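Local coordinates for protein Alpha/beta hydrolase (Enterobacter asburiae, PDB 6KMO) that probably hydrolyses ester bonds, as an esterase or lipase of the alpha/beta hydrolase fold, at residues A[101-106]-A[155-160]. The protein carries 2 engineered substitutions. Residues are numbered along the deposited sequence; the frame is centred on the assembly and turned at random. Where two conformers were deposited one is given.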
ATOM      1  N   ALA A 101       2.860 -21.948   0.371  1.00  7.71           N
ATOM      2  CA  ALA A 101       1.674 -21.755   1.189  1.00  7.04           C
ATOM      3  C   ALA A 101       1.865 -20.626   2.188  1.00  7.40           C
ATOM      4  O   ALA A 101       2.992 -20.212   2.516  1.00  7.66           O
ATOM      5  CB  ALA A 101       1.298 -23.039   1.942  1.00  9.63           C
ATOM      6  N   PHE A 102       0.730 -20.154   2.700  1.00  6.85           N
ATOM      7  CA  PHE A 102       0.708 -19.314   3.884  1.00  6.12           C
ATOM      8  C   PHE A 102      -0.308 -19.863   4.874  1.00  6.22           C
ATOM      9  O   PHE A 102      -1.415 -20.260   4.491  1.00  6.70           O
ATOM     10  CB  PHE A 102       0.437 -17.824   3.594  1.00  6.80           C
ATOM     11  CG  PHE A 102      -0.827 -17.534   2.848  1.00  7.65           C
ATOM     12  CD1 PHE A 102      -1.979 -17.148   3.506  1.00  6.65           C
ATOM     13  CD2 PHE A 102      -0.844 -17.564   1.466  1.00  9.12           C
ATOM     14  CE1 PHE A 102      -3.123 -16.832   2.806  1.00  7.28           C
ATOM     15  CE2 PHE A 102      -1.989 -17.244   0.759  1.00  9.20           C
ATOM     16  CZ  PHE A 102      -3.135 -16.894   1.429  1.00  7.61           C
ATOM     17  N   MET A 103       0.059 -19.879   6.143  1.00  5.33           N
ATOM     18  CA  MET A 103      -0.919 -20.101   7.198  1.00  5.81           C
ATOM     19  C   MET A 103      -1.833 -18.886   7.245  1.00  5.86           C
ATOM     20  O   MET A 103      -1.402 -17.756   6.974  1.00  6.34           O
ATOM     21  CB  MET A 103      -0.222 -20.283   8.545  1.00  6.02           C
ATOM     22  CG  MET A 103       0.919 -21.305   8.531  1.00  5.74           C
ATOM     23  SD  MET A 103       0.507 -23.039   7.951  1.00  1.59           S
ATOM     24  CE  MET A 103      -0.770 -23.444   9.195  1.00  9.40           C
ATOM     25  N   PHE A 104      -3.104 -19.120   7.564  1.00  6.17           N
ATOM     26  CA  PHE A 104      -4.072 -18.041   7.681  1.00  5.93           C
ATOM     27  C   PHE A 104      -4.725 -18.078   9.053  1.00  6.09           C
ATOM     28  O   PHE A 104      -5.401 -19.057   9.398  1.00  6.26           O
ATOM     29  CB  PHE A 104      -5.142 -18.028   6.587  1.00  5.92           C
ATOM     30  CG  PHE A 104      -5.991 -16.793   6.675  1.00  6.19           C
ATOM     31  CD1 PHE A 104      -5.591 -15.617   6.073  1.00  6.73           C
ATOM     32  CD2 PHE A 104      -7.116 -16.776   7.482  1.00  5.85           C
ATOM     33  CE1 PHE A 104      -6.320 -14.456   6.230  1.00  6.80           C
ATOM     34  CE2 PHE A 104      -7.839 -15.630   7.656  1.00  6.18           C
ATOM     35  CZ  PHE A 104      -7.447 -14.459   7.026  1.00  6.00           C
ATOM     36  N   PHE A 105      -4.529 -16.999   9.823  1.00  4.62           N
ATOM     37  CA  PHE A 105      -5.038 -16.838  11.176  1.00  5.32           C
ATOM     38  C   PHE A 105      -6.146 -15.795  11.128  1.00  5.43           C
ATOM     39  O   PHE A 105      -5.894 -14.620  10.855  1.00  5.59           O
ATOM     40  CB  PHE A 105      -3.891 -16.434  12.104  1.00  5.49           C
ATOM     41  CG  PHE A 105      -2.712 -17.369  12.050  1.00  5.47           C
ATOM     42  CD1 PHE A 105      -2.887 -18.745  12.060  1.00  6.75           C
ATOM     43  CD2 PHE A 105      -1.433 -16.873  12.004  1.00  6.60           C
ATOM     44  CE1 PHE A 105      -1.799 -19.602  12.005  1.00  7.56           C
ATOM     45  CE2 PHE A 105      -0.344 -17.727  11.957  1.00  7.06           C
ATOM     46  CZ  PHE A 105      -0.537 -19.108  11.948  1.00  6.94           C
ATOM     47  N   HIS A 106      -7.374 -16.224  11.392  1.00  6.01           N
ATOM     48  CA  HIS A 106      -8.521 -15.342  11.285  1.00  5.00           C
ATOM     49  C   HIS A 106      -8.605 -14.382  12.468  1.00  5.92           C
ATOM     50  O   HIS A 106      -8.071 -14.623  13.548  1.00  6.01           O
ATOM     51  CB  HIS A 106      -9.812 -16.142  11.128  1.00  5.78           C
ATOM     52  CG  HIS A 106     -10.323 -16.793  12.380  1.00  5.61           C
ATOM     53  ND1 HIS A 106     -11.050 -16.096  13.320  1.00  6.23           N
ATOM     54  CD2 HIS A 106     -10.289 -18.076  12.807  1.00  6.22           C
ATOM     55  CE1 HIS A 106     -11.423 -16.918  14.282  1.00  6.20           C
ATOM     56  NE2 HIS A 106     -10.970 -18.124  13.999  1.00  6.72           N
ATOM     57  N   GLU A 155       1.699 -25.129  16.264  1.00  8.22           N
ATOM     58  CA  GLU A 155       1.772 -26.549  15.944  1.00  8.53           C
ATOM     59  C   GLU A 155       1.308 -26.818  14.518  1.00  8.78           C
ATOM     60  O   GLU A 155       1.901 -27.640  13.807  1.00  8.88           O
ATOM     61  CB  GLU A 155       0.958 -27.353  16.958  1.00 10.82           C
ATOM     62  CG  GLU A 155       1.567 -27.409  18.363  1.00 12.26           C
ATOM     63  CD  GLU A 155       2.828 -28.249  18.450  1.00 19.15           C
ATOM     64  OE1 GLU A 155       3.092 -29.061  17.546  1.00 22.37           O
ATOM     65  OE2 GLU A 155       3.561 -28.103  19.453  1.00 33.71           O
ATOM     66  N   ALA A 156       0.258 -26.141  14.072  1.00  7.18           N
ATOM     67  CA  ALA A 156      -0.206 -26.327  12.691  1.00  6.56           C
ATOM     68  C   ALA A 156       0.822 -25.817  11.680  1.00  7.66           C
ATOM     69  O   ALA A 156       1.011 -26.415  10.613  1.00  7.67           O
ATOM     70  CB  ALA A 156      -1.546 -25.623  12.495  1.00  7.62           C
ATOM     71  N   THR A 157       1.499 -24.708  12.002  1.00  5.99           N
ATOM     72  CA  THR A 157       2.548 -24.168  11.146  1.00  6.26           C
ATOM     73  C   THR A 157       3.698 -25.153  11.023  1.00  8.24           C
ATOM     74  O   THR A 157       4.193 -25.426   9.914  1.00  6.97           O
ATOM     75  CB  THR A 157       3.027 -22.833  11.736  1.00  6.76           C
ATOM     76  OG1 THR A 157       1.933 -21.886  11.766  1.00  7.29           O
ATOM     77  CG2 THR A 157       4.153 -22.238  10.924  1.00  7.69           C
ATOM     78  N   LYS A 158       4.141 -25.688  12.161  0.72  7.64           N
ATOM     79  CA  LYS A 158       5.181 -26.711  12.159  0.72  8.75           C
ATOM     80  C   LYS A 158       4.755 -27.920  11.338  0.72  9.18           C
ATOM     81  O   LYS A 158       5.561 -28.484  10.586  0.72  9.59           O
ATOM     82  CB  LYS A 158       5.502 -27.112  13.599  0.72 10.87           C
ATOM     83  CG  LYS A 158       6.664 -28.067  13.737  0.72 16.67           C
ATOM     84  CD  LYS A 158       7.067 -28.217  15.203  0.72 21.22           C
ATOM     85  CE  LYS A 158       7.890 -29.483  15.426  0.72 26.63           C
ATOM     86  NZ  LYS A 158       7.213 -30.700  14.890  0.72 30.84           N
ATOM     87  N   TRP A 159       3.492 -28.324  11.451  1.00  8.17           N
ATOM     88  CA  TRP A 159       3.006 -29.478  10.701  1.00  8.19           C
ATOM     89  C   TRP A 159       3.081 -29.230   9.198  1.00 10.08           C
ATOM     90  O   TRP A 159       3.547 -30.083   8.429  1.00  9.95           O
ATOM     91  CB  TRP A 159       1.586 -29.861  11.126  1.00  7.98           C
ATOM     92  CG  TRP A 159       1.115 -31.104  10.418  1.00  9.99           C
ATOM     93  CD1 TRP A 159       1.253 -32.391  10.860  1.00 16.63           C
ATOM     94  CD2 TRP A 159       0.466 -31.176   9.151  1.00 11.14           C
ATOM     95  NE1 TRP A 159       0.715 -33.259   9.942  1.00 16.85           N
ATOM     96  CE2 TRP A 159       0.232 -32.545   8.880  1.00 14.56           C
ATOM     97  CE3 TRP A 159       0.054 -30.222   8.218  1.00 10.62           C
ATOM     98  CZ2 TRP A 159      -0.390 -32.977   7.712  1.00 15.60           C
ATOM     99  CZ3 TRP A 159      -0.574 -30.661   7.054  1.00 13.39           C
ATOM    100  CH2 TRP A 159      -0.782 -32.029   6.816  1.00 15.59           C
ATOM    101  N   VAL A 160       2.627 -28.068   8.745  1.00  7.54           N
ATOM    102  CA  VAL A 160       2.702 -27.769   7.318  1.00  7.55           C
ATOM    103  C   VAL A 160       4.151 -27.740   6.845  1.00  7.60           C
ATOM    104  O   VAL A 160       4.471 -28.224   5.754  1.00  8.26           O
ATOM    105  CB  VAL A 160       1.964 -26.453   7.000  1.00  6.94           C
ATOM    106  CG1 VAL A 160       2.222 -26.029   5.577  1.00  8.40           C
ATOM    107  CG2 VAL A 160       0.476 -26.591   7.253  1.00  8.49           C
TER
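Strand 101-105 and helix 155-160 run nearly antiparallel, at 165°, with their axes 9.6 Å apart at the closest point. No hydrogen bond joins them, and the contact is buried side-chain packing. Met103 carries most of it. Its chain leaves the strand toward the helix with CG beside the backbone N (chi1 -50°), then bends at chi2 and again at chi3. The curled chain thus turns CG, SD and CE each to a different helix residue. Met103 CG lies 3.4 Å from Thr157 OG1, where the two side chains cross obliquely. The Met103 and Val160 side chains reach toward each other tip to tip, with Met103 SD 3.6 Å from Val160 CG2. The end methyl turns to Ala156, with Met103 CE 4.0 Å from Ala156 CB and 3.7 Å from Ala156 O. That carbonyl already accepts the helix bond from Val160 N. Phe105 adds a ring edge: its CZ comes to 3.7 Å from Thr157 OG1, which lies near the ring plane. The hydroxyl hydrogen-bonds to Ala153 O one turn back, which gives its proton a partner in these apolar surroundings. Val134 and Val136 of the adjacent strand also pack on Met103. Phe105 also touches a probable nucleophile elbow (GxSxG). Helix 148-163 follows strand 132-136 and packs on one sheet face across strand 99-105, as is characteristic of the alpha/beta hydrolase fold.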